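Local coordinates for protein cytochrome P450 (Picrophilus torridus, PDB 2RFB) that binds heme and probably acts as a monooxygenase, inserting one atom of molecular oxygen into its substrate, at residues A[223-228]-A[275-280]. Sequence-based numbering, arbitrary orientation.
Sequences EETLRY and DLFKIG
E224 and K278 make the central polar link: the backbone N of K278 donates to E224 OE2 at 2.8 Å, almost straight at 173°, meeting the anti side of the oxygen from 35° out of the carboxylate plane. The same OE2 forms a salt bridge with R227 NH1, one helical turn on, at 2.8 Å, though the hydrogen bond within it is bent and weak, and another with R281, which also bonds L276 O. R227 is held further by the carbonyls of P274 and N265.

The nonpolar part rests on F277. E224 CG, anti to its own backbone N, lies over the middle of the F277 ring as a CH-pi contact, 3.5 Å from the centroid. F277 then turns its edge to the face of Y228, a T-shaped pair with centroids 5.5 Å apart and planes at 87°; its CD1 sits 3.9 Å from Y228 CD2. T225 OG1, hydrogen-bonded to F221 O one turn back, makes only van der Waals contact with the F277 edge, while V203 of helix 175-206 also touches this ring.

An alanine at E224 would probably strand the charges of R227 and R281, leave the K278 amide without its acceptor and uncover the F277 face.

E224 and R227 form the ExxR motif of the P450 K helix, and R281 completes the Glu-Arg-Arg triad. With two arginines and an amide N-H gathered at one oxygen, E224 is likely to stay ionised, tying helix 218-228 to the loop that leads toward the heme-binding cysteine.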
ATOM      1  N   GLU A 223       9.974   1.213   9.522  1.00 65.79           N
ATOM      2  CA  GLU A 223      10.687   0.294   8.637  1.00 66.89           C
ATOM      3  C   GLU A 223      10.636  -1.125   9.194  1.00 66.61           C
ATOM      4  O   GLU A 223      10.398  -2.063   8.435  1.00 67.14           O
ATOM      5  CB  GLU A 223      12.168   0.671   8.351  1.00 67.08           C
ATOM      6  CG  GLU A 223      12.445   1.833   7.351  1.00 70.88           C
ATOM      7  CD  GLU A 223      11.520   1.882   6.096  1.00 77.20           C
ATOM      8  OE1 GLU A 223      10.799   2.907   5.904  1.00 73.95           O
ATOM      9  OE2 GLU A 223      11.523   0.908   5.303  1.00 79.65           O
ATOM     10  N   GLU A 224      10.851  -1.298  10.500  1.00 65.68           N
ATOM     11  CA  GLU A 224      10.910  -2.667  11.004  1.00 65.42           C
ATOM     12  C   GLU A 224       9.512  -3.291  11.043  1.00 66.07           C
ATOM     13  O   GLU A 224       9.368  -4.522  10.902  1.00 66.56           O
ATOM     14  CB  GLU A 224      11.669  -2.770  12.334  1.00 65.29           C
ATOM     15  CG  GLU A 224      11.747  -4.177  12.935  1.00 65.76           C
ATOM     16  CD  GLU A 224      12.715  -5.123  12.252  1.00 68.30           C
ATOM     17  OE1 GLU A 224      13.080  -4.925  11.069  1.00 71.72           O
ATOM     18  OE2 GLU A 224      13.147  -6.094  12.911  1.00 67.21           O
ATOM     19  N   THR A 225       8.465  -2.471  11.182  1.00 66.18           N
ATOM     20  CA  THR A 225       7.127  -3.069  11.099  1.00 65.99           C
ATOM     21  C   THR A 225       6.880  -3.612   9.682  1.00 65.42           C
ATOM     22  O   THR A 225       6.260  -4.674   9.509  1.00 66.31           O
ATOM     23  CB  THR A 225       5.996  -2.082  11.538  1.00 66.25           C
ATOM     24  OG1 THR A 225       6.275  -1.553  12.860  1.00 67.28           O
ATOM     25  CG2 THR A 225       4.632  -2.804  11.547  1.00 64.62           C
ATOM     26  N   LEU A 226       7.311  -2.851   8.683  1.00 64.61           N
ATOM     27  CA  LEU A 226       7.090  -3.167   7.252  1.00 64.59           C
ATOM     28  C   LEU A 226       7.716  -4.506   6.972  1.00 64.80           C
ATOM     29  O   LEU A 226       7.136  -5.393   6.325  1.00 64.62           O
ATOM     30  CB  LEU A 226       7.718  -2.082   6.320  1.00 63.59           C
ATOM     31  CG  LEU A 226       6.790  -0.852   6.263  1.00 64.52           C
ATOM     32  CD1 LEU A 226       7.495   0.406   5.883  1.00 63.27           C
ATOM     33  CD2 LEU A 226       5.539  -1.039   5.389  1.00 60.72           C
ATOM     34  N   ARG A 227       8.902  -4.654   7.514  1.00 63.96           N
ATOM     35  CA  ARG A 227       9.606  -5.903   7.398  1.00 64.93           C
ATOM     36  C   ARG A 227       8.890  -7.045   8.145  1.00 64.67           C
ATOM     37  O   ARG A 227       8.800  -8.196   7.647  1.00 64.80           O
ATOM     38  CB  ARG A 227      10.972  -5.716   8.012  1.00 63.78           C
ATOM     39  CG  ARG A 227      11.892  -6.828   7.659  1.00 66.37           C
ATOM     40  CD  ARG A 227      13.033  -6.905   8.737  1.00 69.34           C
ATOM     41  NE  ARG A 227      13.006  -8.290   9.020  1.00 72.46           N
ATOM     42  CZ  ARG A 227      12.691  -8.888  10.144  1.00 69.28           C
ATOM     43  NH1 ARG A 227      12.506  -8.239  11.271  1.00 67.85           N
ATOM     44  NH2 ARG A 227      12.657 -10.211  10.095  1.00 73.53           N
ATOM     45  N   TYR A 228       8.411  -6.735   9.342  1.00 63.06           N
ATOM     46  CA  TYR A 228       8.110  -7.796  10.259  1.00 63.84           C
ATOM     47  C   TYR A 228       6.653  -8.262  10.152  1.00 63.98           C
ATOM     48  O   TYR A 228       6.397  -9.470  10.226  1.00 64.04           O
ATOM     49  CB  TYR A 228       8.499  -7.338  11.632  1.00 63.85           C
ATOM     50  CG  TYR A 228       8.321  -8.261  12.793  1.00 64.61           C
ATOM     51  CD1 TYR A 228       9.331  -9.116  13.175  1.00 62.65           C
ATOM     52  CD2 TYR A 228       7.187  -8.165  13.617  1.00 67.67           C
ATOM     53  CE1 TYR A 228       9.196  -9.957  14.251  1.00 65.24           C
ATOM     54  CE2 TYR A 228       7.047  -8.967  14.749  1.00 65.84           C
ATOM     55  CZ  TYR A 228       8.062  -9.870  15.063  1.00 68.53           C
ATOM     56  OH  TYR A 228       7.983 -10.650  16.214  1.00 67.38           O
ATOM     57  N   ASP A 275      12.966 -13.485  13.191  1.00 70.28           N
ATOM     58  CA  ASP A 275      11.713 -13.448  13.987  1.00 70.52           C
ATOM     59  C   ASP A 275      11.699 -12.517  15.197  1.00 70.23           C
ATOM     60  O   ASP A 275      10.752 -12.527  15.980  1.00 70.96           O
ATOM     61  CB  ASP A 275      11.184 -14.852  14.268  1.00 70.51           C
ATOM     62  CG  ASP A 275      11.083 -15.700  12.951  1.00 76.06           C
ATOM     63  OD1 ASP A 275      10.479 -15.231  11.946  1.00 76.17           O
ATOM     64  OD2 ASP A 275      11.677 -16.809  12.902  1.00 80.00           O
ATOM     65  N   LEU A 276      12.701 -11.656  15.296  1.00 69.74           N
ATOM     66  CA  LEU A 276      12.712 -10.630  16.313  1.00 70.76           C
ATOM     67  C   LEU A 276      12.575  -9.202  15.740  1.00 70.99           C
ATOM     68  O   LEU A 276      13.091  -8.886  14.673  1.00 72.41           O
ATOM     69  CB  LEU A 276      14.010 -10.731  17.159  1.00 71.35           C
ATOM     70  CG  LEU A 276      14.297 -11.998  18.016  1.00 71.81           C
ATOM     71  CD1 LEU A 276      15.664 -11.932  18.659  1.00 69.65           C
ATOM     72  CD2 LEU A 276      13.227 -12.209  19.100  1.00 74.57           C
ATOM     73  N   PHE A 277      11.942  -8.332  16.496  1.00 70.33           N
ATOM     74  CA  PHE A 277      11.811  -6.956  16.135  1.00 70.09           C
ATOM     75  C   PHE A 277      13.003  -6.132  16.590  1.00 70.79           C
ATOM     76  O   PHE A 277      13.185  -5.871  17.776  1.00 71.11           O
ATOM     77  CB  PHE A 277      10.545  -6.416  16.784  1.00 69.29           C
ATOM     78  CG  PHE A 277      10.050  -5.158  16.185  1.00 68.06           C
ATOM     79  CD1 PHE A 277       9.124  -5.198  15.141  1.00 62.41           C
ATOM     80  CD2 PHE A 277      10.505  -3.915  16.669  1.00 66.00           C
ATOM     81  CE1 PHE A 277       8.664  -4.026  14.582  1.00 62.58           C
ATOM     82  CE2 PHE A 277      10.039  -2.724  16.114  1.00 63.65           C
ATOM     83  CZ  PHE A 277       9.102  -2.782  15.071  1.00 64.99           C
ATOM     84  N   LYS A 278      13.797  -5.684  15.638  1.00 71.63           N
ATOM     85  CA  LYS A 278      14.970  -4.875  15.933  1.00 72.48           C
ATOM     86  C   LYS A 278      14.940  -3.677  15.008  1.00 72.42           C
ATOM     87  O   LYS A 278      15.028  -3.842  13.764  1.00 72.39           O
ATOM     88  CB  LYS A 278      16.236  -5.664  15.641  1.00 73.30           C
ATOM     89  CG  LYS A 278      16.337  -7.045  16.318  1.00 76.62           C
ATOM     90  CD  LYS A 278      17.830  -7.356  16.590  1.00 81.78           C
ATOM     91  CE  LYS A 278      18.195  -8.828  16.360  1.00 83.08           C
ATOM     92  NZ  LYS A 278      19.635  -9.071  16.701  1.00 85.11           N
ATOM     93  N   ILE A 279      14.767  -2.496  15.603  1.00 71.59           N
ATOM     94  CA  ILE A 279      14.901  -1.227  14.904  1.00 71.97           C
ATOM     95  C   ILE A 279      16.362  -1.105  14.507  1.00 72.13           C
ATOM     96  O   ILE A 279      17.230  -1.472  15.290  1.00 72.64           O
ATOM     97  CB  ILE A 279      14.598  -0.012  15.837  1.00 71.62           C
ATOM     98  CG1 ILE A 279      13.162   0.047  16.263  1.00 71.28           C
ATOM     99  CG2 ILE A 279      14.960   1.307  15.181  1.00 72.17           C
ATOM    100  CD1 ILE A 279      12.994   0.831  17.575  1.00 73.50           C
ATOM    101  N   GLY A 280      16.619  -0.563  13.317  1.00 73.03           N
ATOM    102  CA  GLY A 280      17.964  -0.199  12.856  1.00 73.79           C
ATOM    103  C   GLY A 280      18.687  -1.287  12.095  1.00 75.08           C
ATOM    104  O   GLY A 280      19.914  -1.294  12.060  1.00 76.02           O
TER